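Local coordinates for arylmalonate decarboxylase (Bordetella bronchiseptica, PDB 3IP8), which catalyses the decarboxylation of 2-aryl-2-methylmalonates to 2-arylpropionates with release of carbon dioxide, here with benzylphosphonic acid bound, at residues A125-V130 with G152-E157; A121-Y126 with D182-S187; E46-V51 with T75-Y80; E157-V162 with L186-L191. One frame throughout, in Å; residues are numbered along the deposited sequence.

Interaction 1 of 4, residues A125-V130 with G152-E157; sequences AYIDDV and GITGVE. With B85 (benzylphosphonic acid), chain B.
G152 reaches back to the Y126 carbonyl: its N-H makes a weak, bent bond to Y126 O at 3.1 Å, and its CA-H leans on the same oxygen. The positive phi of G152, 66°, a value glycine takes easily, turns the chain just here. The CG2 methyl of I127 rests 3.8 Å from G152 O. I153 makes the firm bond. Its N-H points at A125 O at 2.8 Å, nearly straight at 161°, and I153 CB lies close by the same oxygen. One water links I127 to I153, accepting from I127 N and donating to I153 O. Both segments follow neighbouring parallel strands, 119-124 and 144-150, at their C-terminal ends, where an alpha/beta fold of this kind usually places its active site; the first runs into helix 128-140, with I127 as its N-cap residue. T154 then brings CG2 against I127 CG2 at 3.7 Å, the two side chains crossing obliquely. In I127 that methyl stands anti to the carbonyl carbon (chi1 59° for CG1), which turns it out to the T154 branch. Further on, V156 sets CG1 3.7 Å from C2 of the ligand's phenyl ring. Y126 OH, which also bonds S187, comes within 2.6 Å of O10 of the phosphonate at the ligand's other end, a weak and unsettled bond.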
loop_
_atom_site.group_PDB
_atom_site.type_symbol
_atom_site.label_atom_id
_atom_site.label_comp_id
_atom_site.label_asym_id
_atom_site.label_seq_id
_atom_site.Cartn_x
_atom_site.Cartn_y
_atom_site.Cartn_z
ATOM N N ALA A 125 6.735 -2.588 8.321
ATOM C CA ALA A 125 7.614 -1.615 8.933
ATOM C C ALA A 125 7.162 -1.192 10.314
ATOM O O ALA A 125 7.807 -0.330 10.899
ATOM C CB ALA A 125 7.749 -0.363 8.037
ATOM N N TYR A 126 6.088 -1.787 10.839
ATOM C CA TYR A 126 5.313 -1.120 11.900
ATOM C C TYR A 126 5.588 -1.595 13.313
ATOM O O TYR A 126 6.160 -2.672 13.516
ATOM C CB TYR A 126 3.814 -1.322 11.693
ATOM C CG TYR A 126 3.278 -1.056 10.308
ATOM C CD1 TYR A 126 3.527 0.153 9.657
ATOM C CD2 TYR A 126 2.439 -1.974 9.699
ATOM C CE1 TYR A 126 2.988 0.395 8.377
ATOM C CE2 TYR A 126 1.906 -1.738 8.429
ATOM C CZ TYR A 126 2.186 -0.552 7.789
ATOM O OH TYR A 126 1.652 -0.307 6.539
ATOM N N ILE A 127 5.088 -0.821 14.276
ATOM C CA ILE A 127 5.029 -1.265 15.662
ATOM C C ILE A 127 3.862 -2.224 15.832
ATOM O O ILE A 127 2.979 -2.306 14.972
ATOM C CB ILE A 127 4.878 -0.073 16.642
ATOM C CG1 ILE A 127 3.621 0.714 16.325
ATOM C CG2 ILE A 127 6.118 0.809 16.560
ATOM C CD1 ILE A 127 3.257 1.718 17.399
ATOM N N ASP A 128 3.844 -2.957 16.936
ATOM C CA ASP A 128 2.869 -4.042 17.043
ATOM C C ASP A 128 1.404 -3.617 17.147
ATOM O O ASP A 128 0.534 -4.335 16.666
ATOM C CB ASP A 128 3.258 -5.053 18.131
ATOM C CG ASP A 128 4.358 -6.002 17.661
ATOM O OD1 ASP A 128 4.381 -6.345 16.445
ATOM O OD2 ASP A 128 5.188 -6.400 18.499
ATOM N N ASP A 129 1.110 -2.450 17.710
ATOM C CA ASP A 129 -0.294 -2.041 17.745
ATOM C C ASP A 129 -0.829 -1.981 16.313
ATOM O O ASP A 129 -1.952 -2.423 16.031
ATOM C CB ASP A 129 -0.492 -0.701 18.446
ATOM C CG ASP A 129 -1.968 -0.270 18.483
ATOM O OD1 ASP A 129 -2.876 -1.127 18.319
ATOM O OD2 ASP A 129 -2.227 0.934 18.681
ATOM N N VAL A 130 -0.010 -1.438 15.412
ATOM C CA VAL A 130 -0.409 -1.309 14.014
ATOM C C VAL A 130 -0.458 -2.692 13.349
ATOM O O VAL A 130 -1.371 -2.975 12.561
ATOM C CB VAL A 130 0.496 -0.294 13.247
ATOM C CG1 VAL A 130 0.079 -0.196 11.798
ATOM C CG2 VAL A 130 0.419 1.090 13.900
ATOM N N GLY A 152 9.224 -2.075 13.432
ATOM C CA GLY A 152 8.904 -1.224 14.568
ATOM C C GLY A 152 9.233 0.256 14.414
ATOM O O GLY A 152 9.670 0.904 15.361
ATOM N N ILE A 153 9.054 0.777 13.208
ATOM C CA ILE A 153 9.408 2.159 12.881
ATOM C C ILE A 153 8.159 3.031 12.947
ATOM O O ILE A 153 7.122 2.668 12.381
ATOM C CB ILE A 153 10.021 2.243 11.452
ATOM C CG1 ILE A 153 11.354 1.494 11.393
ATOM C CG2 ILE A 153 10.217 3.710 11.008
ATOM C CD1 ILE A 153 11.834 1.219 9.967
ATOM N N THR A 154 8.246 4.184 13.617
ATOM C CA THR A 154 7.132 5.133 13.618
ATOM C C THR A 154 7.382 6.373 12.769
ATOM O O THR A 154 6.465 7.153 12.556
ATOM C CB THR A 154 6.750 5.592 15.031
ATOM O OG1 THR A 154 7.906 6.143 15.682
ATOM C CG2 THR A 154 6.231 4.426 15.836
ATOM N N GLY A 155 8.607 6.560 12.291
ATOM C CA GLY A 155 8.916 7.709 11.451
ATOM C C GLY A 155 8.274 7.540 10.086
ATOM O O GLY A 155 8.242 6.430 9.548
ATOM N N VAL A 156 7.754 8.628 9.540
ATOM C CA VAL A 156 7.091 8.616 8.236
ATOM C C VAL A 156 8.118 8.717 7.097
ATOM O O VAL A 156 8.274 7.808 6.283
ATOM C CB VAL A 156 6.086 9.769 8.148
ATOM C CG1 VAL A 156 5.493 9.854 6.744
ATOM C CG2 VAL A 156 5.002 9.597 9.199
ATOM N N GLU A 157 8.838 9.821 7.050
ATOM C CA GLU A 157 9.849 9.998 6.023
ATOM C C GLU A 157 10.996 8.982 6.180
ATOM O O GLU A 157 11.648 8.617 5.197
ATOM C CB GLU A 157 10.356 11.450 6.054
ATOM C CG GLU A 157 9.354 12.491 5.507
ATOM C CD GLU A 157 8.235 12.888 6.492
ATOM O OE1 GLU A 157 8.274 12.530 7.702
ATOM O OE2 GLU A 157 7.310 13.594 6.042
HETATM C C1 B85 B . 4.655 5.774 5.507
HETATM C C2 B85 B . 5.325 6.740 4.706
HETATM C C3 B85 B . 4.846 7.043 3.452
HETATM C C4 B85 B . 3.654 6.355 2.910
HETATM C C5 B85 B . 3.006 5.406 3.680
HETATM C C6 B85 B . 3.510 5.107 4.986
HETATM C C7 B85 B . 2.946 4.018 5.884
HETATM P P8 B85 B . 1.413 3.151 5.365
HETATM O O9 B85 B . 1.594 2.366 3.994
HETATM O O10 B85 B . 0.903 2.165 6.532
HETATM O O11 B85 B . 0.362 4.194 5.200
HETATM O O HOH W 1 4.547 1.823 13.123
#

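Interaction 2 of 4, residues A121-Y126 with D182-S187; sequences ALATAY and DGILLS. With B85 (benzylphosphonic acid), chain B.
A123 is a small bump between two larger ones: its CB sits 4.1 Å from I184 CG2 and equally 4.1 Å from L186 CD1, so the methyl fills the notch that the two branched side chains of the neighbouring strand make on one face of the sheet. Helix 164-177 covers that face, meeting A123, I184 and L186. Across the other face L122 extends CD2 to L185 CB, and T124 lays CG2 4.0 Å from S187 CB; helix 128-140 packs there. The strands themselves run parallel at 19°, joined by a ladder in which L185 N bonds A121 O at 2.9 Å and A123 N bonds L185 O at the same length. At its end A125 N donates to S187 O. Beyond the last rung, Y126 folds its ring back over S187, with S187 O over one ring face and OH 2.9 Å from S187 OG, a hydrogen bond that either hydroxyl could donate. S187 OG swings anti to its own nitrogen (chi1 -166°) to meet it. The chemistry thus changes along the pair, from buried backbone bonds flanked by apolar side chains to a hydroxyl pair that probably helps to place the phenol end near the phosphonate.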
loop_
_atom_site.group_PDB
_atom_site.type_symbol
_atom_site.label_atom_id
_atom_site.label_comp_id
_atom_site.label_asym_id
_atom_site.label_seq_id
_atom_site.Cartn_x
_atom_site.Cartn_y
_atom_site.Cartn_z
ATOM N N ALA A 121 1.764 -14.260 5.078
ATOM C CA ALA A 121 2.778 -13.911 6.071
ATOM C C ALA A 121 2.940 -12.400 6.041
ATOM O O ALA A 121 2.967 -11.817 4.962
ATOM C CB ALA A 121 4.117 -14.612 5.756
ATOM N N LEU A 122 3.075 -11.780 7.207
ATOM C CA LEU A 122 3.162 -10.320 7.271
ATOM C C LEU A 122 4.597 -9.876 7.509
ATOM O O LEU A 122 5.251 -10.307 8.475
ATOM C CB LEU A 122 2.272 -9.758 8.389
ATOM C CG LEU A 122 0.813 -10.209 8.425
ATOM C CD1 LEU A 122 0.109 -9.439 9.515
ATOM C CD2 LEU A 122 0.126 -10.020 7.069
ATOM N N ALA A 123 5.068 -8.978 6.650
ATOM C CA ALA A 123 6.398 -8.384 6.784
ATOM C C ALA A 123 6.143 -6.895 6.763
ATOM O O ALA A 123 5.692 -6.373 5.750
ATOM C CB ALA A 123 7.274 -8.792 5.634
ATOM N N THR A 124 6.352 -6.213 7.880
ATOM C CA THR A 124 5.918 -4.813 7.926
ATOM C C THR A 124 6.950 -3.886 8.526
ATOM O O THR A 124 7.892 -4.310 9.202
ATOM C CB THR A 124 4.626 -4.593 8.756
ATOM O OG1 THR A 124 4.980 -4.487 10.140
ATOM C CG2 THR A 124 3.599 -5.726 8.557
ATOM N N ALA A 125 6.735 -2.588 8.321
ATOM C CA ALA A 125 7.614 -1.615 8.933
ATOM C C ALA A 125 7.162 -1.192 10.314
ATOM O O ALA A 125 7.807 -0.330 10.899
ATOM C CB ALA A 125 7.749 -0.363 8.037
ATOM N N TYR A 126 6.088 -1.787 10.839
ATOM C CA TYR A 126 5.313 -1.120 11.900
ATOM C C TYR A 126 5.588 -1.595 13.313
ATOM O O TYR A 126 6.160 -2.672 13.516
ATOM C CB TYR A 126 3.814 -1.322 11.693
ATOM C CG TYR A 126 3.278 -1.056 10.308
ATOM C CD1 TYR A 126 3.527 0.153 9.657
ATOM C CD2 TYR A 126 2.439 -1.974 9.699
ATOM C CE1 TYR A 126 2.988 0.395 8.377
ATOM C CE2 TYR A 126 1.906 -1.738 8.429
ATOM C CZ TYR A 126 2.186 -0.552 7.789
ATOM O OH TYR A 126 1.652 -0.307 6.539
ATOM N N ASP A 182 0.776 -18.744 1.485
ATOM C CA ASP A 182 0.601 -18.647 0.037
ATOM C C ASP A 182 1.370 -17.468 -0.546
ATOM O O ASP A 182 1.657 -17.424 -1.745
ATOM C CB ASP A 182 -0.880 -18.436 -0.280
ATOM C CG ASP A 182 -1.738 -19.622 0.122
ATOM O OD1 ASP A 182 -1.295 -20.774 -0.078
ATOM O OD2 ASP A 182 -2.857 -19.404 0.630
ATOM N N GLY A 183 1.663 -16.490 0.300
ATOM C CA GLY A 183 2.311 -15.280 -0.169
ATOM C C GLY A 183 2.695 -14.422 1.013
ATOM O O GLY A 183 2.457 -14.779 2.173
ATOM N N ILE A 184 3.275 -13.267 0.711
ATOM C CA ILE A 184 3.774 -12.361 1.732
ATOM C C ILE A 184 3.216 -10.976 1.463
ATOM O O ILE A 184 3.254 -10.509 0.320
ATOM C CB ILE A 184 5.328 -12.271 1.683
ATOM C CG1 ILE A 184 5.957 -13.652 1.929
ATOM C CG2 ILE A 184 5.846 -11.235 2.686
ATOM C CD1 ILE A 184 7.387 -13.772 1.418
ATOM N N LEU A 185 2.666 -10.332 2.491
ATOM C CA LEU A 185 2.287 -8.912 2.410
ATOM C C LEU A 185 3.415 -8.087 3.021
ATOM O O LEU A 185 3.721 -8.236 4.206
ATOM C CB LEU A 185 0.978 -8.651 3.165
ATOM C CG LEU A 185 0.658 -7.167 3.289
ATOM C CD1 LEU A 185 0.429 -6.492 1.929
ATOM C CD2 LEU A 185 -0.576 -6.991 4.153
ATOM N N LEU A 186 4.090 -7.281 2.189
ATOM C CA LEU A 186 5.134 -6.374 2.661
ATOM C C LEU A 186 4.479 -5.003 2.813
ATOM O O LEU A 186 4.222 -4.303 1.818
ATOM C CB LEU A 186 6.279 -6.357 1.651
ATOM C CG LEU A 186 7.442 -5.392 1.874
ATOM C CD1 LEU A 186 8.020 -5.543 3.282
ATOM C CD2 LEU A 186 8.499 -5.651 0.811
ATOM N N SER A 187 4.134 -4.647 4.045
ATOM C CA SER A 187 3.289 -3.498 4.272
ATOM C C SER A 187 4.078 -2.318 4.770
ATOM O O SER A 187 4.817 -2.425 5.753
ATOM C CB SER A 187 2.184 -3.832 5.277
ATOM O OG SER A 187 1.151 -2.828 5.279
HETATM C C1 B85 B . 4.655 5.774 5.507
HETATM C C2 B85 B . 5.325 6.740 4.706
HETATM C C3 B85 B . 4.846 7.043 3.452
HETATM C C4 B85 B . 3.654 6.355 2.910
HETATM C C5 B85 B . 3.006 5.406 3.680
HETATM C C6 B85 B . 3.510 5.107 4.986
HETATM C C7 B85 B . 2.946 4.018 5.884
HETATM P P8 B85 B . 1.413 3.151 5.365
HETATM O O9 B85 B . 1.594 2.366 3.994
HETATM O O10 B85 B . 0.903 2.165 6.532
HETATM O O11 B85 B . 0.362 4.194 5.200
#

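Interaction 3 of 4, residues E46-V51 with T75-Y80; sequences EGYDAV and TSLSFY. With B85 (benzylphosphonic acid), chain B.
Y48 slides an edge of its ring across the face of Y80, CD2 standing 3.4 Å from Y80 CG. The ring centroids are 4.8 Å apart and the planes meet at 60°, an edge-to-face pair. The same Y80 face also takes a CH-pi contact from Y48 CB, 3.7 Å from the ring centroid. Y80 is held at its far end, where OH donates to D49 OD1 at 2.7 Å, nearly along the carboxylate C-O axis, with that oxygen close to the ring plane. Y80 CG lies between its backbone N and carbonyl carbon (chi1 79°), which turns the ring back to helix 45-51. L77 fits CD2 against Y48 CB at 3.5 Å, and V51 CG2 touches the same methyl. The short helix 76-79 follows strand 69-72 by a short link, at the C-terminal end of the first parallel sheet, and residues at or just before its start bind the phosphonate. T75 N and S76 N both point at that group, the latter reaching O10 at 2.7 Å, while T75 OG1 gives O9 a bond of 2.6 Å. A helix N-terminus facing an anion in this way probably also helps to stabilise its charge. The hydroxyl of Y48, OH, ends 2.7 Å from OG of S76, a residue of the ligand pocket.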
loop_
_atom_site.group_PDB
_atom_site.type_symbol
_atom_site.label_atom_id
_atom_site.label_comp_id
_atom_site.label_asym_id
_atom_site.label_seq_id
_atom_site.Cartn_x
_atom_site.Cartn_y
_atom_site.Cartn_z
ATOM N N GLU A 46 -2.449 7.461 16.836
ATOM C CA GLU A 46 -2.540 8.871 17.205
ATOM C C GLU A 46 -2.146 9.759 16.031
ATOM O O GLU A 46 -2.760 10.800 15.781
ATOM C CB GLU A 46 -1.648 9.149 18.413
ATOM C CG GLU A 46 -2.102 8.438 19.700
ATOM C CD GLU A 46 -1.855 6.915 19.707
ATOM O OE1 GLU A 46 -0.977 6.400 18.957
ATOM O OE2 GLU A 46 -2.547 6.223 20.496
ATOM N N GLY A 47 -1.128 9.331 15.288
ATOM C CA GLY A 47 -0.734 10.041 14.090
ATOM C C GLY A 47 -1.839 10.067 13.048
ATOM O O GLY A 47 -2.146 11.111 12.472
ATOM N N TYR A 48 -2.447 8.918 12.791
ATOM C CA TYR A 48 -3.486 8.892 11.762
ATOM C C TYR A 48 -4.654 9.798 12.125
ATOM O O TYR A 48 -5.191 10.483 11.261
ATOM C CB TYR A 48 -4.033 7.482 11.536
ATOM C CG TYR A 48 -2.976 6.417 11.427
ATOM C CD1 TYR A 48 -1.813 6.640 10.700
ATOM C CD2 TYR A 48 -3.137 5.194 12.062
ATOM C CE1 TYR A 48 -0.832 5.655 10.611
ATOM C CE2 TYR A 48 -2.166 4.218 11.981
ATOM C CZ TYR A 48 -1.022 4.446 11.254
ATOM O OH TYR A 48 -0.062 3.449 11.219
ATOM N N ASP A 49 -5.042 9.801 13.400
ATOM C CA ASP A 49 -6.205 10.578 13.823
ATOM C C ASP A 49 -6.012 12.054 13.512
ATOM O O ASP A 49 -6.994 12.764 13.312
ATOM C CB ASP A 49 -6.461 10.444 15.327
ATOM C CG ASP A 49 -7.111 9.110 15.722
ATOM O OD1 ASP A 49 -7.524 8.320 14.834
ATOM O OD2 ASP A 49 -7.228 8.874 16.953
ATOM N N ALA A 50 -4.756 12.513 13.482
ATOM C CA ALA A 50 -4.491 13.946 13.289
ATOM C C ALA A 50 -4.655 14.383 11.846
ATOM O O ALA A 50 -4.800 15.570 11.587
ATOM C CB ALA A 50 -3.080 14.306 13.774
ATOM N N VAL A 51 -4.627 13.431 10.909
ATOM C CA VAL A 51 -4.792 13.778 9.490
ATOM C C VAL A 51 -5.961 13.115 8.768
ATOM O O VAL A 51 -6.310 13.526 7.660
ATOM C CB VAL A 51 -3.500 13.532 8.661
ATOM C CG1 VAL A 51 -2.326 14.356 9.230
ATOM C CG2 VAL A 51 -3.147 12.052 8.572
ATOM N N THR A 75 -1.491 2.638 3.631
ATOM C CA THR A 75 -2.041 1.347 4.065
ATOM C C THR A 75 -2.646 1.466 5.474
ATOM O O THR A 75 -3.868 1.313 5.675
ATOM C CB THR A 75 -0.969 0.230 4.036
ATOM O OG1 THR A 75 0.027 0.570 3.055
ATOM C CG2 THR A 75 -1.596 -1.102 3.658
ATOM N N SER A 76 -1.806 1.766 6.462
ATOM C CA SER A 76 -2.305 1.810 7.819
ATOM C C SER A 76 -3.304 2.939 8.026
ATOM O O SER A 76 -4.225 2.766 8.788
ATOM C CB SER A 76 -1.169 1.863 8.856
ATOM O OG SER A 76 -0.259 2.906 8.553
ATOM N N LEU A 77 -3.155 4.069 7.336
ATOM C CA LEU A 77 -4.172 5.117 7.401
ATOM C C LEU A 77 -5.551 4.613 7.019
ATOM O O LEU A 77 -6.573 5.114 7.511
ATOM C CB LEU A 77 -3.793 6.255 6.440
ATOM C CG LEU A 77 -3.040 7.406 7.079
ATOM C CD1 LEU A 77 -2.519 8.320 5.991
ATOM C CD2 LEU A 77 -3.933 8.143 8.058
ATOM N N SER A 78 -5.584 3.647 6.106
ATOM C CA SER A 78 -6.857 3.116 5.635
ATOM C C SER A 78 -7.317 1.842 6.329
ATOM O O SER A 78 -8.517 1.523 6.264
ATOM C CB SER A 78 -6.916 2.987 4.094
ATOM O OG SER A 78 -5.846 2.203 3.537
ATOM N N PHE A 79 -6.413 1.112 6.990
ATOM C CA PHE A 79 -6.845 -0.127 7.680
ATOM C C PHE A 79 -6.990 -0.037 9.205
ATOM O O PHE A 79 -7.541 -0.936 9.847
ATOM C CB PHE A 79 -6.002 -1.370 7.277
ATOM C CG PHE A 79 -4.599 -1.410 7.822
ATOM C CD1 PHE A 79 -4.328 -1.418 9.184
ATOM C CD2 PHE A 79 -3.531 -1.514 6.931
ATOM C CE1 PHE A 79 -3.022 -1.448 9.654
ATOM C CE2 PHE A 79 -2.248 -1.555 7.374
ATOM C CZ PHE A 79 -1.971 -1.525 8.739
ATOM N N TYR A 80 -6.515 1.056 9.797
ATOM C CA TYR A 80 -6.347 1.037 11.238
ATOM C C TYR A 80 -7.630 0.975 12.033
ATOM O O TYR A 80 -7.586 0.639 13.212
ATOM C CB TYR A 80 -5.493 2.197 11.739
ATOM C CG TYR A 80 -6.134 3.574 11.885
ATOM C CD1 TYR A 80 -6.295 4.154 13.147
ATOM C CD2 TYR A 80 -6.520 4.314 10.769
ATOM C CE1 TYR A 80 -6.809 5.443 13.288
ATOM C CE2 TYR A 80 -7.033 5.608 10.900
ATOM C CZ TYR A 80 -7.180 6.161 12.156
ATOM O OH TYR A 80 -7.680 7.449 12.271
HETATM C C1 B85 B . 4.655 5.774 5.507
HETATM C C2 B85 B . 5.325 6.740 4.706
HETATM C C3 B85 B . 4.846 7.043 3.452
HETATM C C4 B85 B . 3.654 6.355 2.910
HETATM C C5 B85 B . 3.006 5.406 3.680
HETATM C C6 B85 B . 3.510 5.107 4.986
HETATM C C7 B85 B . 2.946 4.018 5.884
HETATM P P8 B85 B . 1.413 3.151 5.365
HETATM O O9 B85 B . 1.594 2.366 3.994
HETATM O O10 B85 B . 0.903 2.165 6.532
HETATM O O11 B85 B . 0.362 4.194 5.200
#

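Interaction 4 of 4, residues E157-V162 with L186-L191; sequences EAMARV and LSCGGL. With B85 (benzylphosphonic acid), chain B.
M159, which buries most here, sets CB 3.6 Å from G190 C and CG 3.5 Å from C188 SG. The chain then bends at chi2, -59°, keeping SD beside the same sulfur while the methyl leads away; it is M159 CG that comes nearest the ligand, 4.0 Å from C1. A125 and I153 touch the methionine from the loops beyond. L191 comes second: its CB starts away from the other segment, but CD2 returns to lie 3.6 Å from M159 O and 4.0 Å from V162 CB, between the 3-10 turn 157-161 and the residue after it. L167 of helix 164-177 packs on both V162 and L191. G190 is third, and its lack of a side chain matters: with M159 CB near on one hand, its CA is 3.4 Å from C3 of the ligand ring. No hydrogen bond crosses between the segments, so the contact rests on packing, with one CA-H...O contact from A160 CA to G190 O. Inside the second segment, G190 N donates to C188 SG, which probably helps to place that sulfur 3.5 Å from C7 of the ligand. G189 N meanwhile gives O9 of the phosphonate a short, straight bond at 2.6 Å. C188 to L191 form a type I turn after strand 183-187, a Gly-Gly turn lining the ligand pocket at the C-terminal end of a parallel sheet.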
loop_
_atom_site.group_PDB
_atom_site.type_symbol
_atom_site.label_atom_id
_atom_site.label_comp_id
_atom_site.label_asym_id
_atom_site.label_seq_id
_atom_site.Cartn_x
_atom_site.Cartn_y
_atom_site.Cartn_z
ATOM N N GLU A 157 8.838 9.821 7.050
ATOM C CA GLU A 157 9.849 9.998 6.023
ATOM C C GLU A 157 10.996 8.982 6.180
ATOM O O GLU A 157 11.648 8.617 5.197
ATOM C CB GLU A 157 10.356 11.450 6.054
ATOM C CG GLU A 157 9.354 12.491 5.507
ATOM C CD GLU A 157 8.235 12.888 6.492
ATOM O OE1 GLU A 157 8.274 12.530 7.702
ATOM O OE2 GLU A 157 7.310 13.594 6.042
ATOM N N ALA A 158 11.236 8.541 7.413
ATOM C CA ALA A 158 12.265 7.549 7.728
ATOM C C ALA A 158 12.113 6.252 6.921
ATOM O O ALA A 158 13.097 5.534 6.660
ATOM C CB ALA A 158 12.241 7.241 9.223
ATOM N N MET A 159 10.885 5.942 6.519
ATOM C CA MET A 159 10.629 4.677 5.813
ATOM C C MET A 159 11.440 4.548 4.531
ATOM O O MET A 159 11.883 3.454 4.170
ATOM C CB MET A 159 9.127 4.564 5.485
ATOM C CG MET A 159 8.209 4.447 6.686
ATOM S SD MET A 159 8.570 2.999 7.716
ATOM C CE MET A 159 7.263 3.193 8.935
ATOM N N ALA A 160 11.671 5.663 3.838
ATOM C CA ALA A 160 12.319 5.608 2.529
ATOM C C ALA A 160 13.774 5.168 2.625
ATOM O O ALA A 160 14.377 4.777 1.627
ATOM C CB ALA A 160 12.213 6.964 1.846
ATOM N N ARG A 161 14.319 5.204 3.835
ATOM C CA ARG A 161 15.737 4.931 4.037
ATOM C C ARG A 161 16.064 3.484 4.428
ATOM O O ARG A 161 17.230 3.086 4.475
ATOM C CB ARG A 161 16.322 5.957 5.002
ATOM C CG ARG A 161 16.198 7.381 4.408
ATOM C CD ARG A 161 16.726 8.436 5.342
ATOM N NE ARG A 161 18.148 8.241 5.579
ATOM C CZ ARG A 161 19.100 8.640 4.742
ATOM N NH1 ARG A 161 18.779 9.259 3.605
ATOM N NH2 ARG A 161 20.372 8.420 5.039
ATOM N N VAL A 162 15.032 2.690 4.689
ATOM C CA VAL A 162 15.247 1.258 4.907
ATOM C C VAL A 162 15.808 0.595 3.638
ATOM O O VAL A 162 15.221 0.698 2.556
ATOM C CB VAL A 162 13.946 0.569 5.360
ATOM C CG1 VAL A 162 14.181 -0.938 5.603
ATOM C CG2 VAL A 162 13.422 1.232 6.634
ATOM N N LEU A 186 4.090 -7.281 2.189
ATOM C CA LEU A 186 5.134 -6.374 2.661
ATOM C C LEU A 186 4.479 -5.003 2.813
ATOM O O LEU A 186 4.222 -4.303 1.818
ATOM C CB LEU A 186 6.279 -6.357 1.651
ATOM C CG LEU A 186 7.442 -5.392 1.874
ATOM C CD1 LEU A 186 8.020 -5.543 3.282
ATOM C CD2 LEU A 186 8.499 -5.651 0.811
ATOM N N SER A 187 4.134 -4.647 4.045
ATOM C CA SER A 187 3.289 -3.498 4.272
ATOM C C SER A 187 4.078 -2.318 4.770
ATOM O O SER A 187 4.817 -2.425 5.753
ATOM C CB SER A 187 2.184 -3.832 5.277
ATOM O OG SER A 187 1.151 -2.828 5.279
ATOM N N CYS A 188 3.854 -1.204 4.071
ATOM C CA CYS A 188 4.265 0.176 4.349
ATOM C C CYS A 188 4.616 0.852 3.033
ATOM O O CYS A 188 5.581 0.486 2.350
ATOM C CB CYS A 188 5.386 0.331 5.375
ATOM S SG CYS A 188 5.844 2.074 5.535
ATOM N N GLY A 189 3.783 1.806 2.669
ATOM C CA GLY A 189 3.908 2.461 1.390
ATOM C C GLY A 189 5.040 3.460 1.333
ATOM O O GLY A 189 5.268 4.042 0.286
ATOM N N GLY A 190 5.772 3.637 2.434
ATOM C CA GLY A 190 6.925 4.521 2.427
ATOM C C GLY A 190 8.203 3.766 2.101
ATOM O O GLY A 190 9.247 4.358 1.837
ATOM N N LEU A 191 8.123 2.443 2.111
ATOM C CA LEU A 191 9.314 1.639 1.811
ATOM C C LEU A 191 9.593 1.620 0.319
ATOM O O LEU A 191 8.663 1.674 -0.475
ATOM C CB LEU A 191 9.099 0.200 2.276
ATOM C CG LEU A 191 8.796 -0.006 3.754
ATOM C CD1 LEU A 191 8.421 -1.450 4.019
ATOM C CD2 LEU A 191 10.020 0.376 4.565
HETATM C C1 B85 B . 4.655 5.774 5.507
HETATM C C2 B85 B . 5.325 6.740 4.706
HETATM C C3 B85 B . 4.846 7.043 3.452
HETATM C C4 B85 B . 3.654 6.355 2.910
HETATM C C5 B85 B . 3.006 5.406 3.680
HETATM C C6 B85 B . 3.510 5.107 4.986
HETATM C C7 B85 B . 2.946 4.018 5.884
HETATM P P8 B85 B . 1.413 3.151 5.365
HETATM O O9 B85 B . 1.594 2.366 3.994
HETATM O O10 B85 B . 0.903 2.165 6.532
HETATM O O11 B85 B . 0.362 4.194 5.200
#

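Overall arrangement
All four contacts meet around one benzylphosphonate, but from different parts of the fold. Interactions 2 and 3 are the buried ones. In interaction 2 every touching residue is buried, along a ladder of backbone bonds in the second parallel sheet; interactions 1 and 4 continue from its strand ends, interaction 1 sharing A125 and Y126 with it and interaction 4 sharing L186 and S187, and are only partly buried. Interaction 3 belongs to the first sheet's side and relies on aromatic packing. Chemistry follows place: backbone bonds and a water in interaction 1, sulfur and apolar packing in interaction 4. Y126 touches T75 of interaction 3, while A125 packs on M159 of interaction 4, so all the contacts border the same ligand site.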